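Local coordinates for protein nicotinamide riboside transporter PnuC (Neisseria mucosa ATCC 25996, PDB 4QTN) that probably carries nicotinamide riboside, a form of vitamin B3, across the bacterial inner membrane as a homotrimer, at residues L42-A47 / S207-L212; A104-H109 / V172-R177; V121-L126 / I226-L231. One frame throughout, in Å; residues are numbered along the deposited sequence.

Contact 1: L42-A47 / S207-L212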
loop_
_atom_site.group_PDB
_atom_site.type_symbol
_atom_site.label_atom_id
_atom_site.label_comp_id
_atom_site.label_asym_id
_atom_site.label_seq_id
_atom_site.Cartn_x
_atom_site.Cartn_y
_atom_site.Cartn_z
ATOM N N LEU C 42 22.434 -1.299 16.700
ATOM C CA LEU C 42 21.641 -2.436 17.167
ATOM C C LEU C 42 20.452 -2.662 16.277
ATOM O O LEU C 42 20.332 -3.715 15.652
ATOM C CB LEU C 42 21.169 -2.231 18.611
ATOM C CG LEU C 42 21.842 -3.011 19.747
ATOM C CD1 LEU C 42 20.816 -3.301 20.823
ATOM C CD2 LEU C 42 22.482 -4.306 19.267
ATOM N N ALA C 43 19.570 -1.664 16.224
ATOM C CA ALA C 43 18.361 -1.730 15.415
ATOM C C ALA C 43 18.674 -1.987 13.937
ATOM O O ALA C 43 17.880 -2.611 13.222
ATOM C CB ALA C 43 17.539 -0.460 15.580
ATOM N N SER C 44 19.838 -1.537 13.482
ATOM C CA SER C 44 20.226 -1.795 12.107
ATOM C C SER C 44 20.665 -3.232 11.854
ATOM O O SER C 44 20.328 -3.795 10.825
ATOM C CB SER C 44 21.234 -0.786 11.604
ATOM O OG SER C 44 20.549 0.291 11.006
ATOM N N VAL C 45 21.365 -3.838 12.818
ATOM C CA VAL C 45 21.564 -5.300 12.808
ATOM C C VAL C 45 20.201 -5.996 12.911
ATOM O O VAL C 45 19.937 -6.967 12.211
ATOM C CB VAL C 45 22.484 -5.785 13.962
ATOM C CG1 VAL C 45 22.426 -7.288 14.087
ATOM C CG2 VAL C 45 23.908 -5.365 13.715
ATOM N N ALA C 46 19.331 -5.467 13.770
ATOM C CA ALA C 46 18.019 -6.056 13.987
ATOM C C ALA C 46 17.173 -6.036 12.716
ATOM O O ALA C 46 16.323 -6.890 12.534
ATOM C CB ALA C 46 17.292 -5.367 15.140
ATOM N N ALA C 47 17.423 -5.079 11.831
ATOM C CA ALA C 47 16.718 -5.050 10.556
ATOM C C ALA C 47 17.319 -6.024 9.563
ATOM O O ALA C 47 16.648 -6.937 9.117
ATOM C CB ALA C 47 16.694 -3.655 9.990
ATOM N N SER C 207 12.727 4.612 15.947
ATOM C CA SER C 207 13.944 4.198 15.265
ATOM C C SER C 207 13.695 3.893 13.803
ATOM O O SER C 207 12.871 3.054 13.461
ATOM C CB SER C 207 14.629 3.018 15.981
ATOM O OG SER C 207 14.133 1.770 15.538
ATOM N N LEU C 208 14.424 4.581 12.936
ATOM C CA LEU C 208 14.227 4.434 11.504
ATOM C C LEU C 208 14.554 3.045 10.949
ATOM O O LEU C 208 13.819 2.549 10.107
ATOM C CB LEU C 208 14.962 5.508 10.722
ATOM C CG LEU C 208 14.131 6.020 9.554
ATOM C CD1 LEU C 208 13.104 7.043 10.043
ATOM C CD2 LEU C 208 15.017 6.610 8.469
ATOM N N PRO C 209 15.644 2.398 11.435
ATOM C CA PRO C 209 15.935 1.091 10.852
ATOM C C PRO C 209 14.771 0.098 11.003
ATOM O O PRO C 209 14.534 -0.714 10.104
ATOM C CB PRO C 209 17.157 0.611 11.642
ATOM C CG PRO C 209 17.782 1.849 12.174
ATOM C CD PRO C 209 16.649 2.787 12.447
ATOM N N LEU C 210 14.036 0.181 12.108
ATOM C CA LEU C 210 12.980 -0.797 12.370
ATOM C C LEU C 210 11.604 -0.392 11.825
ATOM O O LEU C 210 10.839 -1.249 11.373
ATOM C CB LEU C 210 12.912 -1.165 13.856
ATOM C CG LEU C 210 14.166 -1.828 14.446
ATOM C CD1 LEU C 210 13.888 -2.389 15.830
ATOM C CD2 LEU C 210 14.707 -2.915 13.527
ATOM N N LEU C 211 11.296 0.906 11.853
ATOM C CA LEU C 211 10.125 1.412 11.151
ATOM C C LEU C 211 10.263 1.126 9.667
ATOM O O LEU C 211 9.308 0.694 9.023
ATOM C CB LEU C 211 9.936 2.911 11.388
ATOM C CG LEU C 211 8.850 3.624 10.562
ATOM C CD1 LEU C 211 7.524 2.857 10.549
ATOM C CD2 LEU C 211 8.647 5.036 11.074
ATOM N N LEU C 212 11.461 1.352 9.120
ATOM C CA LEU C 212 11.711 1.014 7.724
ATOM C C LEU C 212 11.633 -0.480 7.505
ATOM O O LEU C 212 11.081 -0.937 6.504
ATOM C CB LEU C 212 13.052 1.560 7.232
ATOM C CG LEU C 212 12.964 2.694 6.201
ATOM C CD1 LEU C 212 14.280 2.827 5.471
ATOM C CD2 LEU C 212 11.841 2.484 5.198
#
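Two transmembrane helices of the PnuC bundle, 41-59 and 208-234, lie side by side here near what is inferred to be the periplasmic face. Segments 42-47 and 208-212 run nearly parallel, their axes 22° apart and 8.3 Å from each other at closest approach, a spacing made possible by the small residues on one side. Ser207 occupies the N-cap position of the second helix, and its carbonyl receives the amide of Leu211. Pro209 sits in the first helical turn, where its missing N-H costs no helical hydrogen bond, and its CA comes within 5.3 Å of the CA of Ser44. Across the helices the join is made by van der Waals contact, alanines and a serine on one side, a proline ring and a leucine on the other. Ala43 is at the middle, its CB touching both Leu210 CG, at 3.8 Å, and Pro209 CB, at 4.1 Å. Beside it Ser44 lays its OG against the ring of Pro209, 3.4 Å from CG. Leu210 reaches over from an oblique starting direction: CG stands anti to the carbonyl carbon (chi1 -62°), and CD1 continues the chain nearly extended (chi2 -169°), which leaves CD2 turned toward Ala43 O, Ala47 N and Ala46 CB. Tyr75 and Val78 of helix 64-80 and Trp196 of helix 181-198 also pack on Leu210, whereas Gln30 of helix 17-34 packs on Pro209 and Ala47. The bound nicotinamide riboside lies deeper in the bundle, about 10 Å from the side chain of Leu210. One turn along the first helix, Ala46 CB touches Leu210 CD2 at 3.9 Å, and Ala47 CB rests on the backbone, 3.7 Å from Pro209 O.

Contact 2: A104-H109 / V172-R177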
loop_
_atom_site.group_PDB
_atom_site.type_symbol
_atom_site.label_atom_id
_atom_site.label_comp_id
_atom_site.label_asym_id
_atom_site.label_seq_id
_atom_site.Cartn_x
_atom_site.Cartn_y
_atom_site.Cartn_z
ATOM N N ALA C 104 12.596 -27.388 14.563
ATOM C CA ALA C 104 12.228 -28.778 14.802
ATOM C C ALA C 104 11.232 -29.276 13.765
ATOM O O ALA C 104 11.545 -30.175 12.982
ATOM C CB ALA C 104 11.658 -28.942 16.211
HETATM N N MSE C 105 10.041 -28.667 13.743
HETATM C CA MSE C 105 8.911 -29.192 12.963
HETATM C C MSE C 105 9.019 -28.922 11.499
HETATM O O MSE C 105 8.495 -29.685 10.694
HETATM C CB MSE C 105 7.616 -28.580 13.403
HETATM C CG MSE C 105 7.364 -28.813 14.858
HETATM SE SE MSE C 105 5.959 -27.537 15.282
HETATM C CE MSE C 105 7.044 -25.896 15.310
ATOM N N TRP C 106 9.643 -27.805 11.130
ATOM C CA TRP C 106 9.960 -27.561 9.729
ATOM C C TRP C 106 10.967 -28.612 9.242
ATOM O O TRP C 106 10.746 -29.258 8.213
ATOM C CB TRP C 106 10.507 -26.149 9.525
ATOM C CG TRP C 106 9.467 -25.104 9.112
ATOM C CD1 TRP C 106 8.217 -24.927 9.642
ATOM C CD2 TRP C 106 9.639 -24.056 8.142
ATOM N NE1 TRP C 106 7.592 -23.854 9.048
ATOM C CE2 TRP C 106 8.442 -23.300 8.126
ATOM C CE3 TRP C 106 10.687 -23.685 7.279
ATOM C CZ2 TRP C 106 8.260 -22.201 7.272
ATOM C CZ3 TRP C 106 10.504 -22.594 6.428
ATOM C CH2 TRP C 106 9.303 -21.863 6.437
ATOM N N ARG C 107 12.039 -28.818 10.022
ATOM C CA ARG C 107 13.112 -29.778 9.677
ATOM C C ARG C 107 12.589 -31.104 9.156
ATOM O O ARG C 107 13.181 -31.704 8.267
ATOM C CB ARG C 107 14.028 -30.027 10.881
ATOM C CG ARG C 107 15.347 -30.725 10.532
ATOM C CD ARG C 107 16.185 -30.990 11.774
ATOM N NE ARG C 107 15.392 -31.607 12.833
ATOM C CZ ARG C 107 15.795 -31.752 14.088
ATOM N NH1 ARG C 107 14.993 -32.322 14.979
ATOM N NH2 ARG C 107 16.997 -31.330 14.457
ATOM N N LYS C 108 11.478 -31.560 9.719
ATOM C CA LYS C 108 10.885 -32.838 9.340
ATOM C C LYS C 108 10.183 -32.825 7.980
ATOM O O LYS C 108 9.890 -33.868 7.443
ATOM C CB LYS C 108 9.914 -33.320 10.429
ATOM C CG LYS C 108 10.326 -34.611 11.125
ATOM C CD LYS C 108 9.860 -34.635 12.566
ATOM C CE LYS C 108 8.550 -33.885 12.738
ATOM N NZ LYS C 108 8.162 -33.754 14.176
ATOM N N HIS C 109 9.917 -31.643 7.430
ATOM C CA HIS C 109 9.002 -31.531 6.278
ATOM C C HIS C 109 9.556 -30.723 5.106
ATOM O O HIS C 109 8.874 -29.847 4.564
ATOM C CB HIS C 109 7.632 -30.995 6.719
ATOM C CG HIS C 109 6.863 -31.955 7.567
ATOM N ND1 HIS C 109 6.930 -31.950 8.945
ATOM C CD2 HIS C 109 6.051 -32.986 7.235
ATOM C CE1 HIS C 109 6.175 -32.922 9.424
ATOM N NE2 HIS C 109 5.632 -33.566 8.408
ATOM N N VAL C 172 1.942 -19.192 14.690
ATOM C CA VAL C 172 1.516 -20.555 14.945
ATOM C C VAL C 172 1.180 -21.296 13.652
ATOM O O VAL C 172 1.668 -22.415 13.433
ATOM C CB VAL C 172 0.354 -20.598 15.968
ATOM C CG1 VAL C 172 -0.616 -21.741 15.667
ATOM C CG2 VAL C 172 0.914 -20.696 17.385
ATOM N N LEU C 173 0.388 -20.664 12.782
ATOM C CA LEU C 173 0.237 -21.148 11.406
ATOM C C LEU C 173 1.590 -21.334 10.674
ATOM O O LEU C 173 1.784 -22.318 9.937
ATOM C CB LEU C 173 -0.668 -20.227 10.606
ATOM C CG LEU C 173 -2.103 -20.123 11.129
ATOM C CD1 LEU C 173 -2.649 -18.719 10.948
ATOM C CD2 LEU C 173 -3.027 -21.139 10.480
HETATM N N MSE C 174 2.528 -20.410 10.898
HETATM C CA MSE C 174 3.831 -20.456 10.201
HETATM C C MSE C 174 4.665 -21.672 10.569
HETATM O O MSE C 174 5.111 -22.399 9.688
HETATM C CB MSE C 174 4.592 -19.159 10.386
HETATM C CG MSE C 174 5.861 -19.126 9.556
HETATM SE SE MSE C 174 7.313 -18.847 10.840
HETATM C CE MSE C 174 8.694 -20.022 10.076
ATOM N N ILE C 175 4.868 -21.924 11.861
ATOM C CA ILE C 175 5.575 -23.151 12.261
ATOM C C ILE C 175 4.829 -24.401 11.799
ATOM O O ILE C 175 5.446 -25.365 11.361
ATOM C CB ILE C 175 5.862 -23.236 13.782
ATOM C CG1 ILE C 175 4.602 -22.978 14.605
ATOM C CG2 ILE C 175 6.974 -22.280 14.172
ATOM C CD1 ILE C 175 4.766 -23.309 16.067
ATOM N N LEU C 176 3.493 -24.356 11.860
ATOM C CA LEU C 176 2.638 -25.448 11.341
ATOM C C LEU C 176 2.575 -25.577 9.790
ATOM O O LEU C 176 1.851 -26.428 9.283
ATOM C CB LEU C 176 1.218 -25.331 11.896
ATOM C CG LEU C 176 0.890 -25.867 13.296
ATOM C CD1 LEU C 176 -0.558 -26.332 13.318
ATOM C CD2 LEU C 176 1.824 -26.992 13.740
ATOM N N ARG C 177 3.293 -24.701 9.063
ATOM C CA ARG C 177 3.431 -24.781 7.583
ATOM C C ARG C 177 2.170 -24.418 6.753
ATOM O O ARG C 177 1.982 -24.935 5.658
ATOM C CB ARG C 177 3.956 -26.155 7.166
ATOM C CG ARG C 177 5.403 -26.391 7.525
ATOM C CD ARG C 177 5.646 -27.808 8.018
ATOM N NE ARG C 177 4.993 -28.800 7.176
ATOM C CZ ARG C 177 4.177 -29.744 7.628
ATOM N NH1 ARG C 177 3.934 -29.853 8.939
ATOM N NH2 ARG C 177 3.615 -30.592 6.771
#
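The C-terminal ends of helices 85-107 and 158-175 meet here, with the CA atoms of Trp106 and Ile175 6.7 Å apart. Helix 158-175 closes in a Schellman motif, in which Arg177 takes a positive phi of 72° and returns its amide to Met174 O. That same carbonyl accepts a second bond across the contact from Trp106 NE1, 2.9 Å and nearly straight at 164°. Met174 O lies close to the indole plane, while the indole nitrogen stands above the carbonyl plane. Met174, a selenomethionine like Met105, bends back so that its CE sits over one indole face, 3.6 Å from Trp106 CZ2. Met105, bent at its third torsion, brings CE against CB and CD1 of Ile175. Beyond the helix ends, the guanidinium of Arg177 lies flat on the imidazole of His109, their centres 3.7 Å apart and planes within 7°. The ring's orientation is set by His109 ND1, which donates in plane to Met105 O at 3.3 Å; the stacked cation would probably disfavour a second proton on the imidazole. Met174 also touches the bound nicotinamide riboside, so the contact reaches the substrate pocket. Tyr65 of helix 64-80 meets the Trp106 ring edge-to-face, and Gln181 of helix 181-198 packs against Met174.

Contact 3: V121-L126 / I226-L231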
loop_
_atom_site.group_PDB
_atom_site.type_symbol
_atom_site.label_atom_id
_atom_site.label_comp_id
_atom_site.label_asym_id
_atom_site.label_seq_id
_atom_site.Cartn_x
_atom_site.Cartn_y
_atom_site.Cartn_z
ATOM N N VAL C 121 10.346 -25.989 2.366
ATOM C CA VAL C 121 9.326 -26.607 3.244
ATOM C C VAL C 121 8.046 -26.942 2.473
ATOM O O VAL C 121 7.737 -26.302 1.456
ATOM C CB VAL C 121 8.980 -25.674 4.442
ATOM C CG1 VAL C 121 7.942 -24.633 4.044
ATOM C CG2 VAL C 121 8.515 -26.474 5.646
ATOM N N LYS C 122 7.321 -27.960 2.941
ATOM C CA LYS C 122 6.097 -28.390 2.281
ATOM C C LYS C 122 4.920 -27.606 2.830
ATOM O O LYS C 122 4.599 -27.707 3.985
ATOM C CB LYS C 122 5.892 -29.902 2.444
ATOM C CG LYS C 122 6.773 -30.752 1.516
ATOM C CD LYS C 122 6.466 -32.252 1.619
ATOM C CE LYS C 122 7.135 -32.897 2.835
ATOM N NZ LYS C 122 6.580 -34.248 3.162
ATOM N N ALA C 123 4.324 -26.775 1.991
ATOM C CA ALA C 123 3.316 -25.824 2.446
ATOM C C ALA C 123 1.925 -26.431 2.363
ATOM O O ALA C 123 1.623 -27.141 1.416
ATOM C CB ALA C 123 3.393 -24.547 1.625
ATOM N N LYS C 124 1.094 -26.162 3.372
ATOM C CA LYS C 124 -0.275 -26.701 3.431
ATOM C C LYS C 124 -1.298 -25.569 3.394
ATOM O O LYS C 124 -0.975 -24.428 3.716
ATOM C CB LYS C 124 -0.484 -27.560 4.698
ATOM C CG LYS C 124 0.456 -28.745 4.814
ATOM C CD LYS C 124 0.062 -29.695 5.938
ATOM C CE LYS C 124 0.287 -29.080 7.318
ATOM N NZ LYS C 124 0.223 -30.104 8.400
ATOM N N ALA C 125 -2.535 -25.902 3.014
ATOM C CA ALA C 125 -3.614 -24.919 2.914
ATOM C C ALA C 125 -4.806 -25.317 3.770
ATOM O O ALA C 125 -5.430 -26.341 3.518
ATOM C CB ALA C 125 -4.047 -24.755 1.466
ATOM N N LEU C 126 -5.118 -24.487 4.775
ATOM C CA LEU C 126 -6.369 -24.593 5.547
ATOM C C LEU C 126 -7.587 -24.435 4.656
ATOM O O LEU C 126 -7.527 -23.724 3.639
ATOM C CB LEU C 126 -6.429 -23.512 6.622
ATOM C CG LEU C 126 -5.388 -23.482 7.733
ATOM C CD1 LEU C 126 -5.671 -22.277 8.590
ATOM C CD2 LEU C 126 -5.375 -24.753 8.577
ATOM N N ILE C 226 1.869 -14.758 -2.142
ATOM C CA ILE C 226 2.034 -15.238 -3.540
ATOM C C ILE C 226 2.891 -16.524 -3.668
ATOM O O ILE C 226 2.429 -17.520 -4.235
ATOM C CB ILE C 226 2.585 -14.159 -4.469
ATOM C CG1 ILE C 226 1.494 -13.190 -4.851
ATOM C CG2 ILE C 226 3.103 -14.781 -5.734
ATOM C CD1 ILE C 226 1.951 -11.752 -4.840
ATOM N N ASN C 227 4.110 -16.501 -3.116
ATOM C CA ASN C 227 5.057 -17.612 -3.260
ATOM C C ASN C 227 4.641 -18.853 -2.548
ATOM O O ASN C 227 4.793 -19.959 -3.081
ATOM C CB ASN C 227 6.431 -17.227 -2.755
ATOM C CG ASN C 227 7.512 -18.182 -3.238
ATOM O OD1 ASN C 227 7.802 -18.255 -4.448
ATOM N ND2 ASN C 227 8.122 -18.917 -2.302
ATOM N N TRP C 228 4.193 -18.691 -1.304
ATOM C CA TRP C 228 3.594 -19.797 -0.554
ATOM C C TRP C 228 2.384 -20.434 -1.248
ATOM O O TRP C 228 2.175 -21.637 -1.133
ATOM C CB TRP C 228 3.265 -19.386 0.879
ATOM C CG TRP C 228 4.369 -19.653 1.764
ATOM C CD1 TRP C 228 5.619 -19.142 1.671
ATOM C CD2 TRP C 228 4.381 -20.551 2.874
ATOM N NE1 TRP C 228 6.423 -19.654 2.663
ATOM C CE2 TRP C 228 5.686 -20.522 3.419
ATOM C CE3 TRP C 228 3.416 -21.361 3.479
ATOM C CZ2 TRP C 228 6.049 -21.278 4.538
ATOM C CZ3 TRP C 228 3.784 -22.124 4.591
ATOM C CH2 TRP C 228 5.087 -22.075 5.103
ATOM N N THR C 229 1.614 -19.655 -2.002
ATOM C CA THR C 229 0.630 -20.276 -2.872
ATOM C C THR C 229 1.281 -21.213 -3.896
ATOM O O THR C 229 0.907 -22.387 -3.991
ATOM C CB THR C 229 -0.285 -19.264 -3.555
ATOM O OG1 THR C 229 -1.099 -18.654 -2.567
ATOM C CG2 THR C 229 -1.193 -19.962 -4.533
ATOM N N LYS C 230 2.261 -20.702 -4.642
ATOM C CA LYS C 230 2.999 -21.534 -5.605
ATOM C C LYS C 230 3.519 -22.812 -4.919
ATOM O O LYS C 230 3.547 -23.890 -5.522
ATOM C CB LYS C 230 4.149 -20.738 -6.268
ATOM C CG LYS C 230 3.674 -19.703 -7.302
ATOM C CD LYS C 230 4.551 -18.429 -7.322
ATOM C CE LYS C 230 5.665 -18.479 -8.374
ATOM N NZ LYS C 230 5.370 -17.664 -9.594
ATOM N N LEU C 231 3.848 -22.681 -3.643
ATOM C CA LEU C 231 4.454 -23.737 -2.862
ATOM C C LEU C 231 3.404 -24.781 -2.494
ATOM O O LEU C 231 3.634 -25.984 -2.611
ATOM C CB LEU C 231 5.011 -23.117 -1.592
ATOM C CG LEU C 231 6.388 -23.334 -0.976
ATOM C CD1 LEU C 231 7.490 -23.587 -1.989
ATOM C CD2 LEU C 231 6.684 -22.091 -0.157
#
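Ala123 CB and Val121 CG1 meet the six-membered part of the Trp228 indole, and these two small apolar groups carry most of the contact. Ala123, its CB directed at the helix, approaches obliquely and comes within 3.7 Å of Trp228 CE3. Val121 reaches the neighbouring part of the ring, with CG1 3.9 Å from CZ2 of Trp228. Leu231, one helical turn after Trp228, completes this first shell: its CB lies 3.9 Å from Ala123 CB, and its CD2 sits over one indole face, 3.6 Å above the ring plane. The meeting is thus entirely apolar, and the indole N-H looks elsewhere, donating to Val57 O. Trp182 packs edge-to-face with the same ring, so that the indole is fixed by a polar bond as well as by hydrocarbon and aromatic neighbours.

Segment 121-126 is extended without forming a regular strand. Its backbone turns Lys122 and Lys124 away from the helix while Ala123 faces it, and backbone hydrogen bonds hold the course of the chain: Val121 to Gly60, Lys122 to His109, and Lys124 to both Arg177 and Arg179. Asn227 ND2 ties the helix itself to Gly58 O. At the far end Leu126 O accepts a hydrogen bond from His17 NE2 of a neighbouring subunit, which links the loop to the trimer. The side chain of Trp228 is about 8 Å from the bound nicotinamide riboside, and its ring neighbour Trp182 belongs to the pocket. The whole is an extended connection, inferred to be cytoplasmic, laid across the C-terminal part of transmembrane helix 208-234.

Contacts 1 and 3 both use helix 208-234, near its start and toward its end, and lie on opposite sides of the chain's centre, with their centres about 29 Å apart. Both are buried and apolar, but contact 1 packs helix on helix through alanines, whereas contact 3 lays an extended loop on an indole. Contact 2 is only partly buried and the most polar, with a tryptophan hydrogen bond and an arginine-histidine stack. It adjoins contact 3, the nearest link being Arg177 O to Lys124 N at 2.7 Å, a probable hydrogen bond. Contact 2 alone holds a residue of the substrate pocket.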